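Long-range contacts in 4-oxalocrotonate decarboxylase NahK (Pseudomonas putida, PDB 5D2J), which catalyses the metal-dependent decarboxylation of (3E)-2-oxohex-3-enedioate to 2-oxopent-4-enoate and carbon dioxide during the breakdown of aromatic hydrocarbons: residues A[113-118]-A[192-197]; A[34-39]-A[160-165]; A[68-73]-A[84-89]. The protein carries 1 engineered substitution. All coordinates share one frame; numbering follows the deposited sequence.

Contact 1 of 3, residues A[113-118]-A[192-197]; sequences IEAEIS and VVMEKN. With MG (magnesium ion), chain C; 0L1 (hexanedioic acid), chain E.
Ala-115 and Met-194 bring their CA atoms to 7.1 Å where strands 113-118 and 192-196 run nearly antiparallel (151°), their segment axes 8.3 Å apart, a spacing of stacked sheets rather than of paired strands. Met-194 fills much of the interval. Its chain runs extended as far as SD and then bends (chi3 -66°), which lays methyl CE 3.7 Å from the backbone N of Ala-115. Its SD rests 3.9 Å from CD1 of Ile-113, the two side chains meeting at a slant. Further along, CB of Ala-115 sits 3.6 Å from CG1 of Val-192. This apolar layer joins the two sheets of the FAA hydrolase-type domain, strand 112-121 belonging to the larger and strand 191-196 to the smaller; Ile-254 and Val-256 of strand 253-258 extend it. Strand alternation sends Glu-114 and Glu-116 the other way, to the metal. Each gives one carboxylate oxygen to the magnesium ion, OE1 of Glu-114 at 2.2 Å and OE2 of Glu-116 at 2.1 Å. Glu-147, O2 of hexanedioic acid and two waters complete six ligands. The second oxygen of Glu-116, OE1, accepts a hydrogen bond from one metal-bound water at 2.7 Å, which helps fix the rotation of the carboxylate.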
loop_
_atom_site.group_PDB
_atom_site.type_symbol
_atom_site.label_atom_id
_atom_site.label_comp_id
_atom_site.label_asym_id
_atom_site.label_seq_id
_atom_site.Cartn_x
_atom_site.Cartn_y
_atom_site.Cartn_z
ATOM N N ILE A 113 -1.412 10.942 3.895
ATOM C CA ILE A 113 -0.727 9.929 4.687
ATOM C C ILE A 113 -1.714 9.073 5.488
ATOM O O ILE A 113 -2.781 9.543 5.857
ATOM C CB ILE A 113 0.307 10.558 5.628
ATOM C CG1 ILE A 113 -0.368 11.590 6.529
ATOM C CG2 ILE A 113 1.432 11.208 4.820
ATOM C CD1 ILE A 113 0.543 12.116 7.603
ATOM N N GLU A 114 -1.338 7.815 5.720
ATOM C CA GLU A 114 -2.123 6.842 6.484
ATOM C C GLU A 114 -1.140 6.158 7.408
ATOM O O GLU A 114 -0.048 5.791 6.970
ATOM C CB GLU A 114 -2.639 5.708 5.591
ATOM C CG GLU A 114 -3.469 6.048 4.382
ATOM C CD GLU A 114 -3.875 4.789 3.620
ATOM O OE1 GLU A 114 -3.008 4.161 2.951
ATOM O OE2 GLU A 114 -5.061 4.413 3.706
ATOM N N ALA A 115 -1.527 5.927 8.659
ATOM C CA ALA A 115 -0.689 5.110 9.550
ATOM C C ALA A 115 -1.033 3.630 9.385
ATOM O O ALA A 115 -2.207 3.277 9.279
ATOM C CB ALA A 115 -0.877 5.530 10.984
ATOM N N GLU A 116 -0.017 2.768 9.329
ATOM C CA GLU A 116 -0.229 1.339 9.126
ATOM C C GLU A 116 0.751 0.560 9.987
ATOM O O GLU A 116 1.643 1.149 10.612
ATOM C CB GLU A 116 -0.040 0.963 7.647
ATOM C CG GLU A 116 -0.712 1.939 6.680
ATOM C CD GLU A 116 -0.964 1.367 5.296
ATOM O OE1 GLU A 116 -0.677 0.175 5.065
ATOM O OE2 GLU A 116 -1.478 2.122 4.439
ATOM N N ILE A 117 0.586 -0.761 10.030
ATOM C CA ILE A 117 1.591 -1.622 10.647
ATOM C C ILE A 117 2.043 -2.604 9.576
ATOM O O ILE A 117 1.222 -3.133 8.818
ATOM C CB ILE A 117 1.080 -2.327 11.948
ATOM C CG1 ILE A 117 2.240 -3.006 12.688
ATOM C CG2 ILE A 117 -0.061 -3.317 11.663
ATOM C CD1 ILE A 117 3.253 -2.016 13.267
ATOM N N SER A 118 3.355 -2.787 9.455
ATOM C CA SER A 118 3.894 -3.672 8.436
ATOM C C SER A 118 4.474 -4.898 9.115
ATOM O O SER A 118 4.735 -4.884 10.324
ATOM C CB SER A 118 4.989 -2.963 7.642
ATOM O OG SER A 118 4.461 -1.847 6.938
ATOM N N VAL A 192 -2.861 3.421 17.550
ATOM C CA VAL A 192 -2.043 4.298 16.717
ATOM C C VAL A 192 -2.591 5.721 16.710
ATOM O O VAL A 192 -3.771 5.933 16.425
ATOM C CB VAL A 192 -1.962 3.768 15.281
ATOM C CG1 VAL A 192 -1.045 4.644 14.445
ATOM C CG2 VAL A 192 -1.451 2.309 15.268
ATOM N N VAL A 193 -1.740 6.699 17.026
ATOM C CA VAL A 193 -2.176 8.092 17.076
ATOM C C VAL A 193 -1.368 8.971 16.132
ATOM O O VAL A 193 -0.157 9.135 16.303
ATOM C CB VAL A 193 -2.063 8.679 18.500
ATOM C CG1 VAL A 193 -2.629 10.098 18.531
ATOM C CG2 VAL A 193 -2.788 7.803 19.516
ATOM N N MET A 194 -2.039 9.554 15.145
ATOM C CA MET A 194 -1.351 10.426 14.199
ATOM C C MET A 194 -1.453 11.889 14.608
ATOM O O MET A 194 -2.551 12.423 14.789
ATOM C CB MET A 194 -1.927 10.263 12.798
ATOM C CG MET A 194 -1.369 11.274 11.818
ATOM S SD MET A 194 -2.142 11.121 10.197
ATOM C CE MET A 194 -1.553 9.495 9.703
ATOM N N GLU A 195 -0.302 12.534 14.755
ATOM C CA GLU A 195 -0.256 13.961 15.046
ATOM C C GLU A 195 0.267 14.686 13.819
ATOM O O GLU A 195 1.198 14.212 13.157
ATOM C CB GLU A 195 0.645 14.243 16.245
ATOM C CG GLU A 195 0.216 13.502 17.512
ATOM C CD GLU A 195 1.148 13.739 18.690
ATOM O OE1 GLU A 195 2.179 14.424 18.514
ATOM O OE2 GLU A 195 0.846 13.229 19.792
ATOM N N LYS A 196 -0.342 15.826 13.504
ATOM C CA LYS A 196 0.110 16.649 12.384
ATOM C C LYS A 196 0.238 18.084 12.869
ATOM O O LYS A 196 -0.685 18.618 13.496
ATOM C CB LYS A 196 -0.878 16.575 11.214
ATOM C CG LYS A 196 -0.562 17.539 10.075
ATOM C CD LYS A 196 -1.604 17.433 8.962
ATOM C CE LYS A 196 -1.431 18.534 7.937
ATOM N NZ LYS A 196 -2.595 18.579 7.006
ATOM N N ASN A 197 1.388 18.697 12.600
ATOM C CA ASN A 197 1.652 20.068 13.032
ATOM C C ASN A 197 1.377 20.294 14.517
ATOM O O ASN A 197 0.862 21.342 14.915
ATOM C CB ASN A 197 0.908 21.066 12.144
ATOM C CG ASN A 197 1.362 20.988 10.699
ATOM O OD1 ASN A 197 2.507 20.623 10.425
ATOM N ND2 ASN A 197 0.468 21.314 9.767
HETATM MG MG MG C . -2.283 2.152 2.534
HETATM O O1 0L1 E . -5.452 1.805 0.882
HETATM C C2 0L1 E . -4.477 2.052 0.118
HETATM O O2 0L1 E . -3.308 2.097 0.594
HETATM C C3 0L1 E . -4.708 2.292 -1.361
HETATM C C4 0L1 E . -5.762 3.365 -1.560
HETATM C C5 0L1 E . -5.895 3.656 -3.039
HETATM C C6 0L1 E . -7.045 4.607 -3.307
HETATM C C7 0L1 E . -6.693 6.025 -2.907
HETATM O O4 0L1 E . -5.747 6.626 -3.485
HETATM O O3 0L1 E . -7.356 6.623 -2.010
HETATM O O HOH W 1 -4.281 1.616 3.159
HETATM O O HOH W 2 -1.560 0.101 2.543
#

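Contact 2 of 3, residues A[34-39]-A[160-165]; sequences KVTNDF and PISVVA. Engineered in segment 160-165: Pro-160 (natural residue Leu).
Val-35 and Ser-162 approach to 5.8 Å between CA atoms where the turn-like segment 34-39, helical in its backbone angles from Val-35 to Asp-38, lies against helix 160-165. Ser-162 carries most of the contact. Its OG receives a weak hydrogen bond from Thr-36 N (3.5 Å, 157°), and CB of Lys-34 comes alongside this oxygen at 3.6 Å. A stronger tie comes from Asp-159, whose two carboxylate oxygens bond Ser-162 OG and Thr-36 OG1. Apolar groups flank this polar centre: CG2 of Thr-36 meets CG2 of Ile-161 at 3.8 Å, the side chains crossing at about a right angle, while Val-35 CG2 lies a loose 4.5 Å from Ala-165 CB. The Lys-34 chain runs extended and bends only at the end (chi4 61°), which brings NZ to Asn-37 OD1 at 2.6 Å and Thr-36 OG1 at 3.2 Å. An alanine here removes the ammonium group, and the Asn-37 amide, its OD1 left without that partner, would probably turn more freely. This is a loop docked on a helix: the connection between helices 12-27 and 44-60 packs on helix 160-165, from which Val-163 touches the bound hexanedioic acid.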
loop_
_atom_site.group_PDB
_atom_site.type_symbol
_atom_site.label_atom_id
_atom_site.label_comp_id
_atom_site.label_asym_id
_atom_site.label_seq_id
_atom_site.Cartn_x
_atom_site.Cartn_y
_atom_site.Cartn_z
ATOM N N LYS A 34 -9.031 8.748 -15.504
ATOM C CA LYS A 34 -9.097 7.336 -15.124
ATOM C C LYS A 34 -9.158 6.458 -16.372
ATOM O O LYS A 34 -9.936 6.717 -17.297
ATOM C CB LYS A 34 -10.236 7.043 -14.129
ATOM C CG LYS A 34 -11.641 7.063 -14.685
ATOM C CD LYS A 34 -12.652 6.726 -13.595
ATOM C CE LYS A 34 -14.088 6.872 -14.092
ATOM N NZ LYS A 34 -14.392 5.953 -15.230
ATOM N N VAL A 35 -8.317 5.433 -16.405
ATOM C CA VAL A 35 -8.092 4.686 -17.644
ATOM C C VAL A 35 -9.324 3.936 -18.137
ATOM O O VAL A 35 -9.442 3.647 -19.326
ATOM C CB VAL A 35 -6.863 3.748 -17.549
ATOM C CG1 VAL A 35 -5.589 4.574 -17.466
ATOM C CG2 VAL A 35 -6.976 2.797 -16.351
ATOM N N THR A 36 -10.250 3.644 -17.229
ATOM C CA THR A 36 -11.497 2.983 -17.608
ATOM C C THR A 36 -12.430 3.900 -18.400
ATOM O O THR A 36 -13.456 3.457 -18.918
ATOM C CB THR A 36 -12.237 2.414 -16.386
ATOM O OG1 THR A 36 -12.391 3.443 -15.401
ATOM C CG2 THR A 36 -11.447 1.265 -15.784
ATOM N N ASN A 37 -12.089 5.181 -18.491
ATOM C CA ASN A 37 -12.825 6.072 -19.382
ATOM C C ASN A 37 -12.560 5.692 -20.833
ATOM O O ASN A 37 -13.443 5.787 -21.687
ATOM C CB ASN A 37 -12.428 7.535 -19.149
ATOM C CG ASN A 37 -13.130 8.152 -17.957
ATOM O OD1 ASN A 37 -13.949 7.512 -17.295
ATOM N ND2 ASN A 37 -12.807 9.409 -17.674
ATOM N N ASP A 38 -11.334 5.266 -21.103
ATOM C CA ASP A 38 -10.938 4.883 -22.451
ATOM C C ASP A 38 -11.132 3.384 -22.692
ATOM O O ASP A 38 -11.335 2.950 -23.831
ATOM C CB ASP A 38 -9.489 5.307 -22.721
ATOM C CG ASP A 38 -9.386 6.728 -23.264
ATOM O OD1 ASP A 38 -10.421 7.426 -23.316
ATOM O OD2 ASP A 38 -8.268 7.147 -23.630
ATOM N N PHE A 39 -11.080 2.604 -21.613
ATOM C CA PHE A 39 -11.325 1.166 -21.672
ATOM C C PHE A 39 -12.380 0.746 -20.646
ATOM O O PHE A 39 -12.042 0.160 -19.616
ATOM C CB PHE A 39 -10.025 0.394 -21.417
ATOM C CG PHE A 39 -8.936 0.694 -22.409
ATOM C CD1 PHE A 39 -8.877 0.014 -23.617
ATOM C CD2 PHE A 39 -7.971 1.653 -22.131
ATOM C CE1 PHE A 39 -7.881 0.287 -24.538
ATOM C CE2 PHE A 39 -6.966 1.930 -23.043
ATOM C CZ PHE A 39 -6.923 1.248 -24.248
ATOM N N PRO A 160 -12.071 1.244 -8.671
ATOM C CA PRO A 160 -11.041 0.326 -8.152
ATOM C C PRO A 160 -10.172 -0.320 -9.231
ATOM O O PRO A 160 -8.999 -0.597 -8.985
ATOM C CB PRO A 160 -11.860 -0.752 -7.427
ATOM C CG PRO A 160 -13.197 -0.704 -8.068
ATOM C CD PRO A 160 -13.429 0.752 -8.376
ATOM N N ILE A 161 -10.741 -0.566 -10.405
ATOM C CA ILE A 161 -9.963 -1.130 -11.513
ATOM C C ILE A 161 -8.842 -0.173 -11.946
ATOM O O ILE A 161 -7.682 -0.578 -12.065
ATOM C CB ILE A 161 -10.885 -1.558 -12.672
ATOM C CG1 ILE A 161 -11.672 -2.803 -12.251
ATOM C CG2 ILE A 161 -10.096 -1.833 -13.948
ATOM C CD1 ILE A 161 -12.770 -3.200 -13.206
ATOM N N SER A 162 -9.178 1.099 -12.138
ATOM C CA SER A 162 -8.167 2.103 -12.446
ATOM C C SER A 162 -7.125 2.188 -11.333
ATOM O O SER A 162 -5.929 2.323 -11.592
ATOM C CB SER A 162 -8.814 3.472 -12.673
ATOM O OG SER A 162 -9.679 3.459 -13.796
ATOM N N VAL A 163 -7.580 2.102 -10.088
ATOM C CA VAL A 163 -6.672 2.198 -8.951
ATOM C C VAL A 163 -5.682 1.036 -8.910
ATOM O O VAL A 163 -4.490 1.237 -8.648
ATOM C CB VAL A 163 -7.462 2.326 -7.632
ATOM C CG1 VAL A 163 -6.555 2.139 -6.417
ATOM C CG2 VAL A 163 -8.147 3.683 -7.600
ATOM N N VAL A 164 -6.163 -0.173 -9.193
ATOM C CA VAL A 164 -5.260 -1.325 -9.280
ATOM C C VAL A 164 -4.197 -1.111 -10.353
ATOM O O VAL A 164 -3.017 -1.390 -10.136
ATOM C CB VAL A 164 -6.032 -2.630 -9.550
ATOM C CG1 VAL A 164 -5.075 -3.748 -9.942
ATOM C CG2 VAL A 164 -6.815 -3.025 -8.313
ATOM N N ALA A 165 -4.620 -0.596 -11.501
ATOM C CA ALA A 165 -3.705 -0.354 -12.611
ATOM C C ALA A 165 -2.641 0.679 -12.233
ATOM O O ALA A 165 -1.522 0.643 -12.746
ATOM C CB ALA A 165 -4.485 0.101 -13.831
#

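Contact 3 of 3, residues A[68-73]-A[84-89]; sequences LKMGLT and ETPIYG. With 0L1 (hexanedioic acid), chain E; EDO (1,2-ethanediol), chain F.
Two glycines, Gly-71 bonded to Ile-87 and Gly-89 bonded to Lys-69, leave bare backbone on the ligand-facing side of an antiparallel ladder; a CB on Gly-71 would run into C3 of hexanedioic acid, and one on Gly-89 would press on CD of Lys-69. Both are hydrogen-bonded pairs, with Met-70 and Tyr-88 a non-hydrogen-bonded pair between them. The straightest bond runs from Gly-71 N to Ile-87 O (2.7 Å, 175°). A turn at chi2 (92°) carries Lys-69 CD over the Gly-89 backbone, 3.8 Å from its N, and further bends bring NZ to ligand O2 at 2.9 Å; a salt bridge to Glu-147 and a bond to the Ala-168 carbonyl also hold this ammonium. Strands 65-71 and 87-92, linked through helix 75-80, are neighbours in the larger sheet of the FAA hydrolase-type fold; Lys-69, Gly-71 and Leu-72 line the ligand site. Leu-72 takes a left-handed backbone conformation (phi 56°), and its CG packs 4.1 Å from Ile-87 CG1. On the reverse face Met-70 doubles back, CE lying 3.6 Å from Pro-86 CB and SD 4.0 Å from Tyr-88 CB. Trp-52 NE1 bonds Tyr-88 OH, which donates to ethanediol O2 at 2.7 Å, probably a crystallisation additive.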
loop_
_atom_site.group_PDB
_atom_site.type_symbol
_atom_site.label_atom_id
_atom_site.label_comp_id
_atom_site.label_asym_id
_atom_site.label_seq_id
_atom_site.Cartn_x
_atom_site.Cartn_y
_atom_site.Cartn_z
ATOM N N LEU A 68 5.149 -5.352 -0.612
ATOM C CA LEU A 68 3.810 -5.294 -1.177
ATOM C C LEU A 68 2.941 -4.530 -0.182
ATOM O O LEU A 68 3.246 -4.481 1.012
ATOM C CB LEU A 68 3.249 -6.710 -1.335
ATOM C CG LEU A 68 4.050 -7.681 -2.204
ATOM C CD1 LEU A 68 3.520 -9.102 -2.035
ATOM C CD2 LEU A 68 3.982 -7.229 -3.649
ATOM N N LYS A 69 1.861 -3.937 -0.670
ATOM C CA LYS A 69 0.919 -3.266 0.220
ATOM C C LYS A 69 -0.492 -3.761 -0.029
ATOM O O LYS A 69 -0.798 -4.278 -1.101
ATOM C CB LYS A 69 0.993 -1.735 0.090
ATOM C CG LYS A 69 0.978 -1.164 -1.329
ATOM C CD LYS A 69 -0.428 -0.824 -1.833
ATOM C CE LYS A 69 -1.187 0.148 -0.914
ATOM N NZ LYS A 69 -1.054 1.611 -1.244
ATOM N N MET A 70 -1.338 -3.617 0.979
ATOM C CA MET A 70 -2.744 -3.956 0.855
ATOM C C MET A 70 -3.568 -2.689 0.989
ATOM O O MET A 70 -3.294 -1.846 1.855
ATOM C CB MET A 70 -3.142 -4.965 1.933
ATOM C CG MET A 70 -2.624 -6.367 1.647
ATOM S SD MET A 70 -3.624 -7.201 0.397
ATOM C CE MET A 70 -5.004 -7.694 1.418
ATOM N N GLY A 71 -4.573 -2.554 0.133
ATOM C CA GLY A 71 -5.467 -1.410 0.180
ATOM C C GLY A 71 -6.931 -1.815 0.215
ATOM O O GLY A 71 -7.269 -2.971 -0.061
ATOM N N LEU A 72 -7.796 -0.858 0.550
ATOM C CA LEU A 72 -9.223 -1.119 0.724
ATOM C C LEU A 72 -9.418 -2.225 1.759
ATOM O O LEU A 72 -10.149 -3.192 1.538
ATOM C CB LEU A 72 -9.895 -1.491 -0.605
ATOM C CG LEU A 72 -9.605 -0.576 -1.801
ATOM C CD1 LEU A 72 -10.520 -0.901 -2.981
ATOM C CD2 LEU A 72 -9.709 0.893 -1.422
ATOM N N THR A 73 -8.758 -2.068 2.900
ATOM C CA THR A 73 -8.809 -3.072 3.950
ATOM C C THR A 73 -9.859 -2.754 5.023
ATOM O O THR A 73 -9.857 -3.363 6.089
ATOM C CB THR A 73 -7.424 -3.263 4.605
ATOM O OG1 THR A 73 -6.933 -1.997 5.060
ATOM C CG2 THR A 73 -6.432 -3.848 3.614
ATOM N N GLU A 84 -15.633 -6.623 -3.136
ATOM C CA GLU A 84 -15.852 -7.513 -2.005
ATOM C C GLU A 84 -14.530 -7.906 -1.347
ATOM O O GLU A 84 -14.523 -8.487 -0.262
ATOM C CB GLU A 84 -16.635 -8.759 -2.435
ATOM C CG GLU A 84 -17.834 -9.095 -1.543
ATOM C CD GLU A 84 -19.081 -8.290 -1.885
ATOM O OE1 GLU A 84 -19.859 -7.970 -0.959
ATOM O OE2 GLU A 84 -19.289 -7.988 -3.080
ATOM N N THR A 85 -13.414 -7.592 -2.006
ATOM C CA THR A 85 -12.089 -7.890 -1.458
ATOM C C THR A 85 -11.135 -6.687 -1.536
ATOM O O THR A 85 -11.342 -5.767 -2.332
ATOM C CB THR A 85 -11.420 -9.123 -2.150
ATOM O OG1 THR A 85 -10.737 -8.711 -3.337
ATOM C CG2 THR A 85 -12.440 -10.202 -2.486
ATOM N N PRO A 86 -10.091 -6.684 -0.691
ATOM C CA PRO A 86 -9.031 -5.676 -0.793
ATOM C C PRO A 86 -8.282 -5.766 -2.123
ATOM O O PRO A 86 -8.535 -6.669 -2.919
ATOM C CB PRO A 86 -8.072 -6.062 0.334
ATOM C CG PRO A 86 -8.906 -6.799 1.325
ATOM C CD PRO A 86 -9.960 -7.513 0.523
ATOM N N ILE A 87 -7.368 -4.826 -2.348
ATOM C CA ILE A 87 -6.492 -4.859 -3.508
ATOM C C ILE A 87 -5.066 -4.788 -2.989
ATOM O O ILE A 87 -4.831 -4.451 -1.827
ATOM C CB ILE A 87 -6.750 -3.673 -4.467
ATOM C CG1 ILE A 87 -6.519 -2.334 -3.754
ATOM C CG2 ILE A 87 -8.172 -3.725 -5.006
ATOM C CD1 ILE A 87 -6.621 -1.102 -4.687
ATOM N N TYR A 88 -4.106 -5.121 -3.839
ATOM C CA TYR A 88 -2.715 -4.977 -3.454
ATOM C C TYR A 88 -1.948 -4.199 -4.514
ATOM O O TYR A 88 -2.435 -3.999 -5.637
ATOM C CB TYR A 88 -2.057 -6.345 -3.219
ATOM C CG TYR A 88 -1.894 -7.206 -4.464
ATOM C CD1 TYR A 88 -0.814 -7.038 -5.324
ATOM C CD2 TYR A 88 -2.813 -8.213 -4.755
ATOM C CE1 TYR A 88 -0.670 -7.838 -6.453
ATOM C CE2 TYR A 88 -2.670 -9.011 -5.858
ATOM C CZ TYR A 88 -1.604 -8.818 -6.713
ATOM O OH TYR A 88 -1.478 -9.620 -7.827
ATOM N N GLY A 89 -0.745 -3.773 -4.146
ATOM C CA GLY A 89 0.174 -3.132 -5.066
ATOM C C GLY A 89 1.573 -3.449 -4.585
ATOM O O GLY A 89 1.732 -4.074 -3.532
HETATM O O1 0L1 E . -5.452 1.805 0.882
HETATM C C2 0L1 E . -4.477 2.052 0.118
HETATM O O2 0L1 E . -3.308 2.097 0.594
HETATM C C3 0L1 E . -4.708 2.292 -1.361
HETATM C C4 0L1 E . -5.762 3.365 -1.560
HETATM C C5 0L1 E . -5.895 3.656 -3.039
HETATM C C6 0L1 E . -7.045 4.607 -3.307
HETATM C C7 0L1 E . -6.693 6.025 -2.907
HETATM O O4 0L1 E . -5.747 6.626 -3.485
HETATM O O3 0L1 E . -7.356 6.623 -2.010
HETATM C C1 EDO F . -5.669 -11.058 -9.031
HETATM O O1 EDO F . -6.953 -10.697 -8.492
HETATM C C2 EDO F . -4.600 -10.583 -8.059
HETATM O O2 EDO F . -3.440 -11.419 -8.115
#

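Contact 3 and segment 113-118 fall in the chain between 34-39 and 160-165, whereas 192-197 follows both. Contacts 1 and 3 both reach the larger sheet, through strand 112-121 and the pair 65-71 and 87-92; their centres are 18 Å apart, and they meet at one carboxylate oxygen of the ligand, which binds the magnesium ion of contact 1 and the Lys-69 ammonium of contact 3. Contact 2 lies about 16 Å from contact 3, centre to centre, and touches it: Val-163 and Val-164 pack on Ile-87. Contacts 1 and 2 flank the middle of the molecule, 28 Å apart between centres. Together they run from the sheet interface, through the active site, to the N-terminal helices.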